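Local coordinates for protein glucanase (Clostridium thermocellum, PDB 5GXX) that probably cleaves internal beta-1,4 bonds of cellulose chains as a family 9 endoglucanase of the cellulosome, joined to a cellulose-binding-type domain, at residues I237-A242 with A269-D274; R347-G352 with D396-N401; A465-R470 with L481-Y486. The protein carries 1 engineered substitution. All coordinates share one frame; numbering follows the deposited sequence.

Contact 1 of 3, residues I237-A242 with A269-D274; sequences IEYQWA and AQMHLD
Y239 and W241, in the loop between helices 215-224 and 249-260, dock on M271 and H272 of helix 263-276 through a Met-aromatic contact and a histidine-to-backbone hydrogen bond, in a buried part of the catalytic domain. Family 9 glucanases fold as an (alpha/alpha)6 barrel, and here a connecting loop is fastened to one of the helices. M271 covers one face of the Y239 ring and crosses it at about a right angle. Its chain, extended at chi1 and chi2, carries CG over the middle of the face, 3.6 Å from the ring centroid, a CH-pi contact, and SD to 3.5 Å from Y239 CE1. Methionine suits this place because its flexible, polarisable thioether can lie flat on an aromatic face. Q240 CG lies over the rim of the opposite face, and the extended chain carries NE2 to Y239 OH, to which it donates (3.2 Å); the ring thus lies between the M271 thioether chain and the CG of Q240. Beside this, H272 ND1 donates to Y239 O at 2.9 Å in an almost straight bond (167°) that lies in both the imidazole plane and the carbonyl plane, on a lone pair. With chi1 165°, the H272 ring runs out from the helix to the loop backbone. W241 O, whose hydrogen bond comes from W276 NE1, lies 3.2 Å from H272 CE1 at the ring edge. Y239 O further receives W241 N weakly, closing an inverse gamma turn centred on Q240. Because ND1 must carry a proton to donate here, and NE2 has its own hydrogen-bonding partner outside the two segments, both imidazole nitrogens are satisfied in the interior, while H272 and W276 tie Y239 O and W241 O to the helix.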
loop_
_atom_site.group_PDB
_atom_site.type_symbol
_atom_site.label_atom_id
_atom_site.label_comp_id
_atom_site.label_asym_id
_atom_site.label_seq_id
_atom_site.Cartn_x
_atom_site.Cartn_y
_atom_site.Cartn_z
ATOM N N ILE A 237 49.835 -34.846 -8.814
ATOM C CA ILE A 237 48.497 -34.462 -9.261
ATOM C C ILE A 237 47.665 -34.230 -8.003
ATOM O O ILE A 237 47.815 -34.958 -7.017
ATOM C CB ILE A 237 47.890 -35.544 -10.184
ATOM C CG1 ILE A 237 48.676 -35.586 -11.508
ATOM C CG2 ILE A 237 46.409 -35.276 -10.457
ATOM C CD1 ILE A 237 48.546 -36.877 -12.272
ATOM N N GLU A 238 46.816 -33.206 -8.021
ATOM C CA GLU A 238 45.997 -32.868 -6.859
ATOM C C GLU A 238 45.226 -34.089 -6.343
ATOM O O GLU A 238 44.585 -34.798 -7.120
ATOM C CB GLU A 238 45.058 -31.699 -7.175
ATOM C CG GLU A 238 44.096 -31.386 -6.019
ATOM C CD GLU A 238 43.254 -30.144 -6.249
ATOM O OE1 GLU A 238 43.117 -29.720 -7.423
ATOM O OE2 GLU A 238 42.702 -29.615 -5.251
ATOM N N TYR A 239 45.312 -34.344 -5.035
ATOM C CA TYR A 239 44.590 -35.474 -4.445
ATOM C C TYR A 239 43.760 -35.171 -3.196
ATOM O O TYR A 239 42.956 -36.015 -2.798
ATOM C CB TYR A 239 45.545 -36.632 -4.133
ATOM C CG TYR A 239 46.581 -36.336 -3.077
ATOM C CD1 TYR A 239 47.744 -35.631 -3.399
ATOM C CD2 TYR A 239 46.405 -36.748 -1.760
ATOM C CE1 TYR A 239 48.684 -35.335 -2.421
ATOM C CE2 TYR A 239 47.336 -36.464 -0.778
ATOM C CZ TYR A 239 48.489 -35.770 -1.126
ATOM O OH TYR A 239 49.425 -35.482 -0.162
ATOM N N GLN A 240 43.951 -33.989 -2.609
ATOM C CA GLN A 240 43.338 -33.609 -1.330
ATOM C C GLN A 240 41.990 -32.907 -1.544
ATOM O O GLN A 240 41.788 -31.749 -1.155
ATOM C CB GLN A 240 44.302 -32.742 -0.518
ATOM C CG GLN A 240 45.617 -33.420 -0.183
ATOM C CD GLN A 240 46.499 -32.576 0.709
ATOM O OE1 GLN A 240 46.101 -31.515 1.200
ATOM N NE2 GLN A 240 47.721 -33.051 0.921
ATOM N N TRP A 241 41.089 -33.614 -2.218
ATOM C CA TRP A 241 39.727 -33.154 -2.410
ATOM C C TRP A 241 38.900 -34.395 -2.761
ATOM O O TRP A 241 39.419 -35.510 -2.686
ATOM C CB TRP A 241 39.668 -32.031 -3.467
ATOM C CG TRP A 241 38.425 -31.181 -3.359
ATOM C CD1 TRP A 241 37.380 -31.145 -4.235
ATOM C CD2 TRP A 241 38.112 -30.234 -2.324
ATOM N NE1 TRP A 241 36.431 -30.244 -3.815
ATOM C CE2 TRP A 241 36.841 -29.693 -2.628
ATOM C CE3 TRP A 241 38.775 -29.793 -1.170
ATOM C CZ2 TRP A 241 36.233 -28.713 -1.835
ATOM C CZ3 TRP A 241 38.144 -28.840 -0.357
ATOM C CH2 TRP A 241 36.883 -28.318 -0.696
ATOM N N ALA A 242 37.633 -34.201 -3.114
ATOM C CA ALA A 242 36.730 -35.266 -3.532
ATOM C C ALA A 242 36.420 -35.205 -5.020
ATOM O O ALA A 242 36.277 -34.127 -5.596
ATOM C CB ALA A 242 35.405 -35.191 -2.780
ATOM N N ALA A 269 45.757 -43.337 -6.949
ATOM C CA ALA A 269 44.534 -43.807 -6.299
ATOM C C ALA A 269 44.815 -44.083 -4.826
ATOM O O ALA A 269 43.990 -43.740 -3.987
ATOM C CB ALA A 269 43.998 -45.065 -6.987
ATOM N N GLN A 270 45.956 -44.699 -4.512
ATOM C CA GLN A 270 46.283 -45.048 -3.130
ATOM C C GLN A 270 46.623 -43.813 -2.289
ATOM O O GLN A 270 46.239 -43.732 -1.120
ATOM C CB GLN A 270 47.380 -46.122 -3.065
ATOM C CG GLN A 270 46.906 -47.462 -3.591
ATOM C CD GLN A 270 48.017 -48.456 -3.849
ATOM O OE1 GLN A 270 49.092 -48.391 -3.241
ATOM N NE2 GLN A 270 47.764 -49.392 -4.757
ATOM N N MET A 271 47.293 -42.835 -2.893
ATOM C CA MET A 271 47.596 -41.578 -2.202
ATOM C C MET A 271 46.296 -40.820 -1.870
ATOM O O MET A 271 46.054 -40.394 -0.719
ATOM C CB MET A 271 48.517 -40.714 -3.076
ATOM C CG MET A 271 48.899 -39.377 -2.455
ATOM S SD MET A 271 50.003 -38.435 -3.536
ATOM C CE MET A 271 51.042 -39.722 -4.229
ATOM N N HIS A 272 45.433 -40.704 -2.874
ATOM C CA HIS A 272 44.151 -40.018 -2.743
ATOM C C HIS A 272 43.260 -40.705 -1.702
ATOM O O HIS A 272 42.748 -40.063 -0.758
ATOM C CB HIS A 272 43.457 -39.979 -4.115
ATOM C CG HIS A 272 41.999 -39.626 -4.071
ATOM N ND1 HIS A 272 41.535 -38.368 -3.744
ATOM C CD2 HIS A 272 40.894 -40.381 -4.298
ATOM C CE1 HIS A 272 40.211 -38.377 -3.737
ATOM N NE2 HIS A 272 39.795 -39.577 -4.093
ATOM N N LEU A 273 43.096 -42.017 -1.843
ATOM C CA LEU A 273 42.235 -42.722 -0.895
ATOM C C LEU A 273 42.835 -42.758 0.508
ATOM O O LEU A 273 42.111 -42.609 1.498
ATOM C CB LEU A 273 41.837 -44.121 -1.377
ATOM C CG LEU A 273 40.906 -44.130 -2.587
ATOM C CD1 LEU A 273 40.806 -45.531 -3.187
ATOM C CD2 LEU A 273 39.534 -43.517 -2.315
ATOM N N ASP A 274 44.158 -42.916 0.599
ATOM C CA ASP A 274 44.787 -42.920 1.921
ATOM C C ASP A 274 44.499 -41.599 2.637
ATOM O O ASP A 274 44.247 -41.586 3.835
ATOM C CB ASP A 274 46.300 -43.132 1.810
ATOM C CG ASP A 274 46.680 -44.592 1.573
ATOM O OD1 ASP A 274 45.787 -45.467 1.469
ATOM O OD2 ASP A 274 47.899 -44.840 1.545
#

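Contact 2 of 3, residues R347-G352 with D396-N401; sequences RSYVVG and DSYEDN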
loop_
_atom_site.group_PDB
_atom_site.type_symbol
_atom_site.label_atom_id
_atom_site.label_comp_id
_atom_site.label_asym_id
_atom_site.label_seq_id
_atom_site.Cartn_x
_atom_site.Cartn_y
_atom_site.Cartn_z
ATOM N N ARG A 347 20.977 -41.245 13.883
ATOM C CA ARG A 347 19.891 -40.769 13.032
ATOM C C ARG A 347 20.254 -40.764 11.564
ATOM O O ARG A 347 21.387 -40.472 11.201
ATOM C CB ARG A 347 19.373 -39.395 13.457
ATOM C CG ARG A 347 20.326 -38.227 13.353
ATOM C CD ARG A 347 20.209 -37.474 12.014
ATOM N NE ARG A 347 18.836 -37.011 11.785
ATOM C CZ ARG A 347 18.261 -35.994 12.429
ATOM N NH1 ARG A 347 18.925 -35.267 13.324
ATOM N NH2 ARG A 347 16.998 -35.695 12.158
ATOM N N SER A 348 19.287 -41.119 10.734
ATOM C CA SER A 348 19.458 -41.031 9.300
ATOM C C SER A 348 19.537 -39.582 8.841
ATOM O O SER A 348 18.843 -38.716 9.376
ATOM C CB SER A 348 18.269 -41.721 8.637
ATOM O OG SER A 348 18.299 -41.467 7.245
ATOM N N TYR A 349 20.421 -39.361 7.865
ATOM C CA TYR A 349 20.528 -38.112 7.097
ATOM C C TYR A 349 19.900 -38.215 5.711
ATOM O O TYR A 349 20.130 -37.356 4.854
ATOM C CB TYR A 349 22.005 -37.702 7.010
ATOM C CG TYR A 349 22.489 -37.117 8.328
ATOM C CD1 TYR A 349 22.113 -35.835 8.700
ATOM C CD2 TYR A 349 23.306 -37.838 9.204
ATOM C CE1 TYR A 349 22.526 -35.276 9.905
ATOM C CE2 TYR A 349 23.731 -37.280 10.437
ATOM C CZ TYR A 349 23.333 -35.987 10.771
ATOM O OH TYR A 349 23.720 -35.386 11.955
ATOM N N VAL A 350 19.060 -39.233 5.532
ATOM C CA VAL A 350 18.366 -39.484 4.271
ATOM C C VAL A 350 16.874 -39.285 4.545
ATOM O O VAL A 350 16.273 -40.008 5.354
ATOM C CB VAL A 350 18.639 -40.903 3.717
ATOM C CG1 VAL A 350 17.814 -41.173 2.451
ATOM C CG2 VAL A 350 20.139 -41.136 3.485
ATOM N N VAL A 351 16.289 -38.280 3.897
ATOM C CA VAL A 351 14.861 -37.983 4.080
ATOM C C VAL A 351 14.008 -39.224 3.831
ATOM O O VAL A 351 14.214 -39.950 2.844
ATOM C CB VAL A 351 14.426 -36.843 3.126
ATOM C CG1 VAL A 351 12.928 -36.511 3.269
ATOM C CG2 VAL A 351 15.252 -35.610 3.367
ATOM N N GLY A 352 13.076 -39.487 4.745
ATOM C CA GLY A 352 12.116 -40.569 4.539
ATOM C C GLY A 352 12.688 -41.962 4.727
ATOM O O GLY A 352 12.092 -42.933 4.262
ATOM N N ASP A 396 29.973 -32.741 14.325
ATOM C CA ASP A 396 28.788 -33.622 14.250
ATOM C C ASP A 396 27.472 -32.914 14.587
ATOM O O ASP A 396 26.442 -33.580 14.676
ATOM C CB ASP A 396 28.929 -34.891 15.125
ATOM C CG ASP A 396 30.096 -35.781 14.703
ATOM O OD1 ASP A 396 30.031 -36.430 13.643
ATOM O OD2 ASP A 396 31.120 -35.844 15.409
ATOM N N SER A 397 27.481 -31.593 14.747
ATOM C CA SER A 397 26.252 -30.909 15.136
ATOM C C SER A 397 25.311 -30.733 13.952
ATOM O O SER A 397 25.707 -30.557 12.801
ATOM C CB SER A 397 26.539 -29.570 15.826
ATOM O OG SER A 397 27.027 -28.633 14.891
ATOM N N TYR A 398 24.023 -30.725 14.260
ATOM C CA TYR A 398 22.987 -30.648 13.245
ATOM C C TYR A 398 21.640 -30.367 13.899
ATOM O O TYR A 398 21.343 -30.890 14.982
ATOM C CB TYR A 398 22.963 -31.964 12.439
ATOM C CG TYR A 398 21.790 -32.104 11.497
ATOM C CD1 TYR A 398 21.848 -31.595 10.210
ATOM C CD2 TYR A 398 20.595 -32.676 11.931
ATOM C CE1 TYR A 398 20.753 -31.704 9.338
ATOM C CE2 TYR A 398 19.500 -32.766 11.096
ATOM C CZ TYR A 398 19.583 -32.282 9.802
ATOM O OH TYR A 398 18.492 -32.396 8.966
ATOM N N GLU A 399 20.851 -29.546 13.207
ATOM C CA GLU A 399 19.424 -29.400 13.518
ATOM C C GLU A 399 18.665 -29.364 12.203
ATOM O O GLU A 399 19.095 -28.729 11.229
ATOM C CB GLU A 399 19.146 -28.114 14.306
ATOM C CG GLU A 399 19.756 -28.034 15.701
ATOM C CD GLU A 399 19.156 -28.996 16.719
ATOM O OE1 GLU A 399 18.041 -29.525 16.502
ATOM O OE2 GLU A 399 19.807 -29.210 17.765
ATOM N N ASP A 400 17.523 -30.046 12.213
ATOM C CA ASP A 400 16.629 -30.161 11.072
ATOM C C ASP A 400 15.798 -28.886 10.962
ATOM O O ASP A 400 14.794 -28.733 11.664
ATOM C CB ASP A 400 15.736 -31.382 11.323
ATOM C CG ASP A 400 14.789 -31.688 10.186
ATOM O OD1 ASP A 400 15.044 -31.232 9.051
ATOM O OD2 ASP A 400 13.788 -32.396 10.470
ATOM N N ASN A 401 16.234 -27.967 10.106
ATOM C CA ASN A 401 15.667 -26.627 10.045
ATOM C C ASN A 401 15.635 -26.230 8.569
ATOM O O ASN A 401 16.660 -26.299 7.875
ATOM C CB ASN A 401 16.573 -25.716 10.885
ATOM C CG ASN A 401 16.206 -24.249 10.808
ATOM O OD1 ASN A 401 15.238 -23.855 10.154
ATOM N ND2 ASN A 401 17.001 -23.421 11.484
#
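Y349 (chi1 -75°, CG beside the backbone N) and Y398 (chi1 171°, CG stretched away from the backbone N) turn their rings into a T-shaped pair that joins two long loops of the family 9 (alpha/alpha)6 barrel. The first loop follows helix 322-340 and the second leads towards helix 412-429; the backbones stay well apart, the closest CA atoms, those of Y349 and D400, being 9.7 Å distant, so large side chains must span the gap. Y349 points its CE1 edge at the centre of the Y398 face, with the planes at 86° and CE1 3.6 Å from Y398 CG. The electron-poor rim of one tyrosine thus meets the electron-rich face of the other, and the two side chains slide past each other in opposite directions. R347 completes the cluster. Bent at chi2 and chi3, it lays CD over the rim of one Y349 face and brings its guanidinium across the edge of the Y398 ring, NH1 lying 3.4 Å from Y398 CD2. Here the ring's edge meets the guanidinium's face, so this is packing and not a cation-pi stack. R347 NE donates to S348 O at 3.0 Å, a bent bond that helps keep the arginine chain bent back on its own loop, while S348 OG accepts from V350 N (2.9 Å) in an ST turn that encloses Y349. Outside the pair, Y398 OH is bonded to N408 OD1, and the D396 carboxylate is held by Y338, T289 and the backbone N of G291. The phenol end of Y349 reaches past the Y398 ring to the base of that side chain, where Y349 OH rests 3.5 Å from Y398 CB.

Contact 3 of 3, residues A465-R470 with L481-Y486; sequences ALLNNR and LSYNYY
A465 and L467 of strand 460-469 face L481 and Y483 of strand 481-488 across two sheets, the segments running at 141° to each other with axes 9.0 Å apart at their closest, too far for backbone pairing. This is the packing of a beta sandwich, consistent with the jelly roll of family 3 cellulose-binding modules. The two leucines touch at an angle near one end: L467 CD2 lies 3.9 Å from L481 CB, and L481 adds its CD1 beside the same methyl. L467, with CG anti to its N, reaches straight out from its strand, and V588 touches both leucines. Next to them the Y483 ring slides along L467 in the opposite direction, its CE2 3.9 Å from L467 CB. A chi1 of 62° sets that ring between its own backbone N and carbonyl carbon and sends the hydroxyl across to the other sheet, where Y483 OH is 3.3 Å from A465 CB. Alanine suits this position because its single methyl leaves room for the phenol end. V449 and L552 pack on Y483 from the strands on either side of 460-469 in the facing sheet. The hydroxyl is not left without a polar partner: a water hydrogen-bonded to Y483 OH (2.7 Å) donates to A465 O (3.0 Å). On the other side of strand 460-469, R470 grips N468 OD1 side-on through NE and NH2, and E450 binds both residues. Dispersion between branched and aromatic carbons therefore probably supplies most of the attraction between these segments, and one bridging water provides for the tyrosine's polar end inside the sandwich.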
loop_
_atom_site.group_PDB
_atom_site.type_symbol
_atom_site.label_atom_id
_atom_site.label_comp_id
_atom_site.label_asym_id
_atom_site.label_seq_id
_atom_site.Cartn_x
_atom_site.Cartn_y
_atom_site.Cartn_z
ATOM N N ALA A 465 -14.997 -12.691 1.215
ATOM C CA ALA A 465 -14.679 -14.060 0.795
ATOM C C ALA A 465 -13.349 -14.140 0.045
ATOM O O ALA A 465 -13.086 -13.361 -0.864
ATOM C CB ALA A 465 -15.810 -14.604 -0.059
ATOM N N LEU A 466 -12.527 -15.111 0.442
ATOM C CA LEU A 466 -11.227 -15.332 -0.178
ATOM C C LEU A 466 -11.239 -16.710 -0.822
ATOM O O LEU A 466 -11.301 -17.715 -0.120
ATOM C CB LEU A 466 -10.126 -15.288 0.885
ATOM C CG LEU A 466 -9.471 -13.917 1.078
ATOM C CD1 LEU A 466 -10.441 -12.876 1.642
ATOM C CD2 LEU A 466 -8.259 -14.108 2.002
ATOM N N LEU A 467 -11.207 -16.744 -2.150
ATOM C CA LEU A 467 -11.117 -18.027 -2.863
ATOM C C LEU A 467 -9.638 -18.404 -2.962
ATOM O O LEU A 467 -8.838 -17.693 -3.579
ATOM C CB LEU A 467 -11.756 -17.941 -4.247
ATOM C CG LEU A 467 -11.650 -19.239 -5.068
ATOM C CD1 LEU A 467 -12.307 -20.434 -4.379
ATOM C CD2 LEU A 467 -12.219 -19.049 -6.470
ATOM N N ASN A 468 -9.296 -19.520 -2.326
ATOM C CA ASN A 468 -7.917 -19.973 -2.135
ATOM C C ASN A 468 -7.474 -21.033 -3.150
ATOM O O ASN A 468 -8.204 -21.978 -3.426
ATOM C CB ASN A 468 -7.748 -20.590 -0.739
ATOM C CG ASN A 468 -7.603 -19.560 0.364
ATOM O OD1 ASN A 468 -6.538 -19.432 0.967
ATOM N ND2 ASN A 468 -8.689 -18.858 0.680
ATOM N N ASN A 469 -6.252 -20.884 -3.649
ATOM C CA ASN A 469 -5.511 -21.983 -4.279
ATOM C C ASN A 469 -4.233 -22.263 -3.503
ATOM O O ASN A 469 -3.207 -21.602 -3.706
ATOM C CB ASN A 469 -5.166 -21.649 -5.736
ATOM C CG ASN A 469 -4.394 -22.766 -6.441
ATOM O OD1 ASN A 469 -4.006 -23.757 -5.819
ATOM N ND2 ASN A 469 -4.134 -22.589 -7.731
ATOM N N ARG A 470 -4.323 -23.258 -2.626
ATOM C CA ARG A 470 -3.172 -23.768 -1.881
ATOM C C ARG A 470 -2.890 -25.198 -2.331
ATOM O O ARG A 470 -2.531 -26.076 -1.533
ATOM C CB ARG A 470 -3.383 -23.678 -0.375
ATOM C CG ARG A 470 -3.870 -22.312 0.115
ATOM C CD ARG A 470 -3.868 -22.279 1.631
ATOM N NE ARG A 470 -4.608 -21.109 2.099
ATOM C CZ ARG A 470 -4.829 -20.794 3.373
ATOM N NH1 ARG A 470 -4.321 -21.524 4.360
ATOM N NH2 ARG A 470 -5.540 -19.705 3.653
ATOM N N LEU A 481 -12.714 -21.387 -12.160
ATOM C CA LEU A 481 -13.033 -21.463 -10.734
ATOM C C LEU A 481 -14.288 -20.661 -10.438
ATOM O O LEU A 481 -14.452 -19.555 -10.956
ATOM C CB LEU A 481 -11.891 -20.904 -9.882
ATOM C CG LEU A 481 -10.725 -21.859 -9.626
ATOM C CD1 LEU A 481 -9.690 -21.080 -8.817
ATOM C CD2 LEU A 481 -11.158 -23.132 -8.910
ATOM N N SER A 482 -15.138 -21.197 -9.568
ATOM C CA SER A 482 -16.288 -20.452 -9.046
ATOM C C SER A 482 -16.656 -20.958 -7.661
ATOM O O SER A 482 -16.241 -22.040 -7.231
ATOM C CB SER A 482 -17.511 -20.504 -9.972
ATOM O OG SER A 482 -18.056 -21.815 -10.042
ATOM N N TYR A 483 -17.432 -20.156 -6.948
ATOM C CA TYR A 483 -18.031 -20.641 -5.722
ATOM C C TYR A 483 -19.440 -20.083 -5.579
ATOM O O TYR A 483 -19.782 -19.060 -6.188
ATOM C CB TYR A 483 -17.160 -20.325 -4.499
ATOM C CG TYR A 483 -16.933 -18.851 -4.211
ATOM C CD1 TYR A 483 -17.884 -18.116 -3.507
ATOM C CD2 TYR A 483 -15.769 -18.206 -4.618
ATOM C CE1 TYR A 483 -17.677 -16.787 -3.205
ATOM C CE2 TYR A 483 -15.543 -16.866 -4.310
ATOM C CZ TYR A 483 -16.511 -16.168 -3.613
ATOM O OH TYR A 483 -16.322 -14.835 -3.316
ATOM N N ASN A 484 -20.248 -20.753 -4.766
ATOM C CA ASN A 484 -21.643 -20.360 -4.591
ATOM C C ASN A 484 -21.960 -19.926 -3.161
ATOM O O ASN A 484 -21.423 -20.491 -2.197
ATOM C CB ASN A 484 -22.559 -21.523 -4.980
ATOM C CG ASN A 484 -22.463 -21.902 -6.449
ATOM O OD1 ASN A 484 -21.926 -21.169 -7.278
ATOM N ND2 ASN A 484 -23.028 -23.062 -6.786
ATOM N N TYR A 485 -22.818 -18.907 -3.043
ATOM C CA TYR A 485 -23.338 -18.463 -1.754
ATOM C C TYR A 485 -24.852 -18.700 -1.745
ATOM O O TYR A 485 -25.586 -18.064 -2.502
ATOM C CB TYR A 485 -23.043 -16.967 -1.506
ATOM C CG TYR A 485 -23.465 -16.520 -0.120
ATOM C CD1 TYR A 485 -24.759 -16.044 0.116
ATOM C CD2 TYR A 485 -22.578 -16.589 0.956
ATOM C CE1 TYR A 485 -25.156 -15.668 1.403
ATOM C CE2 TYR A 485 -22.966 -16.202 2.232
ATOM C CZ TYR A 485 -24.252 -15.748 2.447
ATOM O OH TYR A 485 -24.576 -15.387 3.739
ATOM N N TYR A 486 -25.303 -19.621 -0.896
ATOM C CA TYR A 486 -26.693 -20.052 -0.850
ATOM C C TYR A 486 -27.486 -19.406 0.279
ATOM O O TYR A 486 -27.009 -19.301 1.412
ATOM C CB TYR A 486 -26.780 -21.572 -0.652
ATOM C CG TYR A 486 -26.134 -22.412 -1.721
ATOM C CD1 TYR A 486 -26.836 -22.772 -2.871
ATOM C CD2 TYR A 486 -24.839 -22.881 -1.561
ATOM C CE1 TYR A 486 -26.255 -23.564 -3.854
ATOM C CE2 TYR A 486 -24.256 -23.676 -2.538
ATOM C CZ TYR A 486 -24.967 -24.008 -3.678
ATOM O OH TYR A 486 -24.369 -24.797 -4.637
HETATM O O HOH W 1 -13.671 -14.273 -3.627
#

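Overall arrangement
The contacts follow one another along the chain, each closing before the next opens. Contacts 1 and 2 both belong to the family 9 catalytic domain, their centres 28 Å apart and their nearest atoms about 17 Å apart: contact 1 fixes a loop to helix 263-276, whereas contact 2 joins two loops further on, between helices 322-340 and 412-429. Contact 3 lies in the cellulose-binding-type domain, between strands of its two facing sheets, with its centre 40 Å from that of contact 2 and 61 Å from that of contact 1, on the opposite side of the chain's centre from the latter. The alpha-helical barrel and the beta sandwich thus each have their own internal packing within one elongated, modular enzyme.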